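Local coordinates for murein peptide amidase A (Escherichia coli O157:H7, PDB 5HXD), which hydrolyses the gamma-D-glutamyl-diaminopimelate amide bond of murein tripeptide as a zinc-dependent M14-family peptidase, and forms a homodimer, at the interface of chains A and B. Numbering follows the deposited sequence. Chains: chain A/B, Protein MpaA.

The interface of chains A and B. Residues chain A 7, 10, 61, 65, 220-221, 224; chain B 115-116.
B:Trp115 enters a pocket of chain A with its indole, its six-membered ring leading, and meets A:Arg10 and A:Arg7 over one face, with A:Cys61 and A:Ser220 on the other. With 114 Å² of its surface hidden by chain A, it accounts for much of the 245 Å² summed over the patch. The aliphatic part of A:Arg10 supplies apolar cover: CD lies 3.8 Å from the centroid of the six-membered ring, a CH-pi contact, while CB reaches the rim at CZ3, 3.4 Å away. The same face receives A:Arg7 farther back, its CD packing 3.6 Å from CB of B:Trp115. At the edge, in the ring plane, a methyl of A:Leu224 places CD2 against CZ2 of the indole. On the opposite face the thiol SG of A:Cys61, from helix 53-65, packs 4.1 Å from CH2.

The chain of A:Arg10 is extended from CG to NE (chi3 179°), which carries its tip across the ring system and sets NH1 over the five-membered ring, 3.8 Å from that centroid. This is a cation-pi approach by one terminal nitrogen, not a flat stack, since guanidinium and indole planes stand 62° apart. CG2 of A:Thr65 and CA of A:Arg7 lie over opposite guanidinium faces, toward the rim. The hydroxyl OG1 of A:Thr65 touches CZ2 of the indole and donates a hydrogen bond of 2.7 Å to the backbone O of A:Cys61, from 42° out of the carbonyl plane and so not along a lone pair.

The hydroxyl OG of A:Ser220 sits above the second indole face, toward its rim. OD1 of B:Asn116 lies 3.2 Å from the backbone O of A:Ser220; both can only accept, so the contact is doubtful at 2.6 Å resolution, where the amide could be modelled the wrong way round. The nearby A:Glu221 N-H points elsewhere and forms no hydrogen bond with OD1.

The centre of this patch lies about 19 Å from the active-site residue A:Glu210. Together with its two-fold twin, the patch helps hold the homodimer together.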
ATOM      1  N   ARG A   7      19.533  11.971   3.821  1.00 82.14           N
ATOM      2  CA  ARG A   7      18.445  11.216   4.449  1.00 76.10           C
ATOM      3  C   ARG A   7      17.393  12.128   5.064  1.00 76.85           C
ATOM      4  O   ARG A   7      16.213  11.792   5.080  1.00 78.04           O
ATOM      5  CB  ARG A   7      19.004  10.272   5.517  1.00 81.42           C
ATOM      6  CG  ARG A   7      18.067   9.144   5.928  1.00 84.59           C
ATOM      7  CD  ARG A   7      18.763   8.177   6.881  1.00 89.03           C
ATOM      8  NE  ARG A   7      19.118   8.816   8.149  1.00 94.69           N
ATOM      9  CZ  ARG A   7      19.905   8.270   9.072  1.00 94.41           C
ATOM     10  NH1 ARG A   7      20.427   7.066   8.869  1.00 94.77           N
ATOM     11  NH2 ARG A   7      20.173   8.925  10.198  1.00 91.16           N
ATOM     12  N   ARG A  10      14.471  13.234   2.432  1.00 63.07           N
ATOM     13  CA  ARG A  10      13.810  12.243   1.595  1.00 62.17           C
ATOM     14  C   ARG A  10      12.321  12.059   1.954  1.00 64.49           C
ATOM     15  O   ARG A  10      11.709  11.043   1.627  1.00 64.93           O
ATOM     16  CB  ARG A  10      14.561  10.909   1.690  1.00 63.37           C
ATOM     17  CG  ARG A  10      16.038  10.965   1.237  1.00 68.72           C
ATOM     18  CD  ARG A  10      16.732   9.646   1.552  1.00 68.93           C
ATOM     19  NE  ARG A  10      18.131   9.579   1.147  1.00 66.00           N
ATOM     20  CZ  ARG A  10      18.947   8.587   1.500  1.00 71.30           C
ATOM     21  NH1 ARG A  10      18.486   7.605   2.264  1.00 76.17           N
ATOM     22  NH2 ARG A  10      20.214   8.569   1.105  1.00 67.65           N
ATOM     23  N   CYS A  61      11.031   5.148  -2.363  1.00 59.54           N
ATOM     24  CA  CYS A  61      12.195   5.512  -1.556  1.00 57.68           C
ATOM     25  C   CYS A  61      13.378   5.781  -2.461  1.00 57.87           C
ATOM     26  O   CYS A  61      14.114   6.749  -2.273  1.00 60.11           O
ATOM     27  CB  CYS A  61      12.540   4.413  -0.549  1.00 57.35           C
ATOM     28  SG  CYS A  61      11.485   4.396   0.927  1.00 59.50           S
ATOM     29  N   THR A  65      15.420   9.175  -3.076  1.00 61.19           N
ATOM     30  CA  THR A  65      16.799   9.076  -2.580  1.00 61.28           C
ATOM     31  C   THR A  65      17.830   9.505  -3.613  1.00 63.50           C
ATOM     32  O   THR A  65      18.551  10.480  -3.409  1.00 66.45           O
ATOM     33  CB  THR A  65      17.136   7.642  -2.147  1.00 64.63           C
ATOM     34  OG1 THR A  65      16.392   7.319  -0.968  1.00 68.36           O
ATOM     35  CG2 THR A  65      18.626   7.492  -1.857  1.00 62.80           C
ATOM     36  N   SER A 220      13.229  -1.317   2.273  1.00 68.32           N
ATOM     37  CA  SER A 220      13.727   0.054   2.233  1.00 68.20           C
ATOM     38  C   SER A 220      15.188   0.133   2.713  1.00 65.81           C
ATOM     39  O   SER A 220      15.845   1.164   2.560  1.00 63.46           O
ATOM     40  CB  SER A 220      12.835   0.957   3.075  1.00 68.79           C
ATOM     41  OG  SER A 220      13.174   2.312   2.870  1.00 78.90           O
ATOM     42  N   GLU A 221      15.663  -0.969   3.300  1.00 70.28           N
ATOM     43  CA  GLU A 221      17.059  -1.182   3.714  1.00 73.46           C
ATOM     44  C   GLU A 221      17.814  -2.057   2.690  1.00 70.33           C
ATOM     45  O   GLU A 221      18.775  -1.621   2.056  1.00 65.32           O
ATOM     46  CB  GLU A 221      17.083  -1.825   5.128  1.00 76.69           C
ATOM     47  CG  GLU A 221      18.275  -2.740   5.525  1.00 77.12           C
ATOM     48  CD  GLU A 221      19.670  -2.143   5.291  1.00 92.91           C
ATOM     49  OE1 GLU A 221      19.808  -0.894   5.273  1.00 94.85           O
ATOM     50  OE2 GLU A 221      20.635  -2.934   5.118  1.00 94.15           O
ATOM     51  N   LEU A 224      17.354  -0.946  -1.475  1.00 60.07           N
ATOM     52  CA  LEU A 224      17.332   0.465  -1.846  1.00 57.02           C
ATOM     53  C   LEU A 224      18.514   0.764  -2.734  1.00 58.57           C
ATOM     54  O   LEU A 224      18.429   1.616  -3.611  1.00 60.55           O
ATOM     55  CB  LEU A 224      17.342   1.358  -0.603  1.00 58.31           C
ATOM     56  CG  LEU A 224      17.253   2.876  -0.795  1.00 61.85           C
ATOM     57  CD1 LEU A 224      16.260   3.220  -1.880  1.00 61.52           C
ATOM     58  CD2 LEU A 224      16.866   3.569   0.513  1.00 61.96           C
TER
ATOM     59  N   TRP B 115      14.292   6.685   8.967  1.00 83.90           N
ATOM     60  CA  TRP B 115      14.338   6.118   7.626  1.00 84.14           C
ATOM     61  C   TRP B 115      13.803   4.659   7.681  1.00 84.89           C
ATOM     62  O   TRP B 115      12.799   4.366   7.013  1.00 88.86           O
ATOM     63  CB  TRP B 115      15.766   6.249   7.047  1.00 81.57           C
ATOM     64  CG  TRP B 115      15.880   5.974   5.571  1.00 77.18           C
ATOM     65  CD1 TRP B 115      16.690   5.046   4.976  1.00 75.27           C
ATOM     66  CD2 TRP B 115      15.141   6.600   4.509  1.00 73.47           C
ATOM     67  NE1 TRP B 115      16.506   5.056   3.616  1.00 76.80           N
ATOM     68  CE2 TRP B 115      15.563   5.997   3.300  1.00 76.47           C
ATOM     69  CE3 TRP B 115      14.172   7.608   4.460  1.00 67.72           C
ATOM     70  CZ2 TRP B 115      15.043   6.372   2.052  1.00 70.68           C
ATOM     71  CZ3 TRP B 115      13.657   7.980   3.217  1.00 72.08           C
ATOM     72  CH2 TRP B 115      14.097   7.362   2.029  1.00 66.60           C
ATOM     73  N   ASN B 116      14.375   3.770   8.504  1.00 85.54           N
ATOM     74  CA  ASN B 116      13.726   2.471   8.681  1.00 84.52           C
ATOM     75  C   ASN B 116      14.017   2.050  10.127  1.00 81.86           C
ATOM     76  O   ASN B 116      14.276   2.905  10.983  1.00 78.64           O
ATOM     77  CB  ASN B 116      14.184   1.353   7.679  1.00 80.42           C
ATOM     78  CG  ASN B 116      15.268   1.794   6.638  1.00 81.74           C
ATOM     79  OD1 ASN B 116      15.618   0.994   5.744  1.00 90.87           O
ATOM     80  ND2 ASN B 116      16.014   2.853   6.953  1.00 86.24           N
TER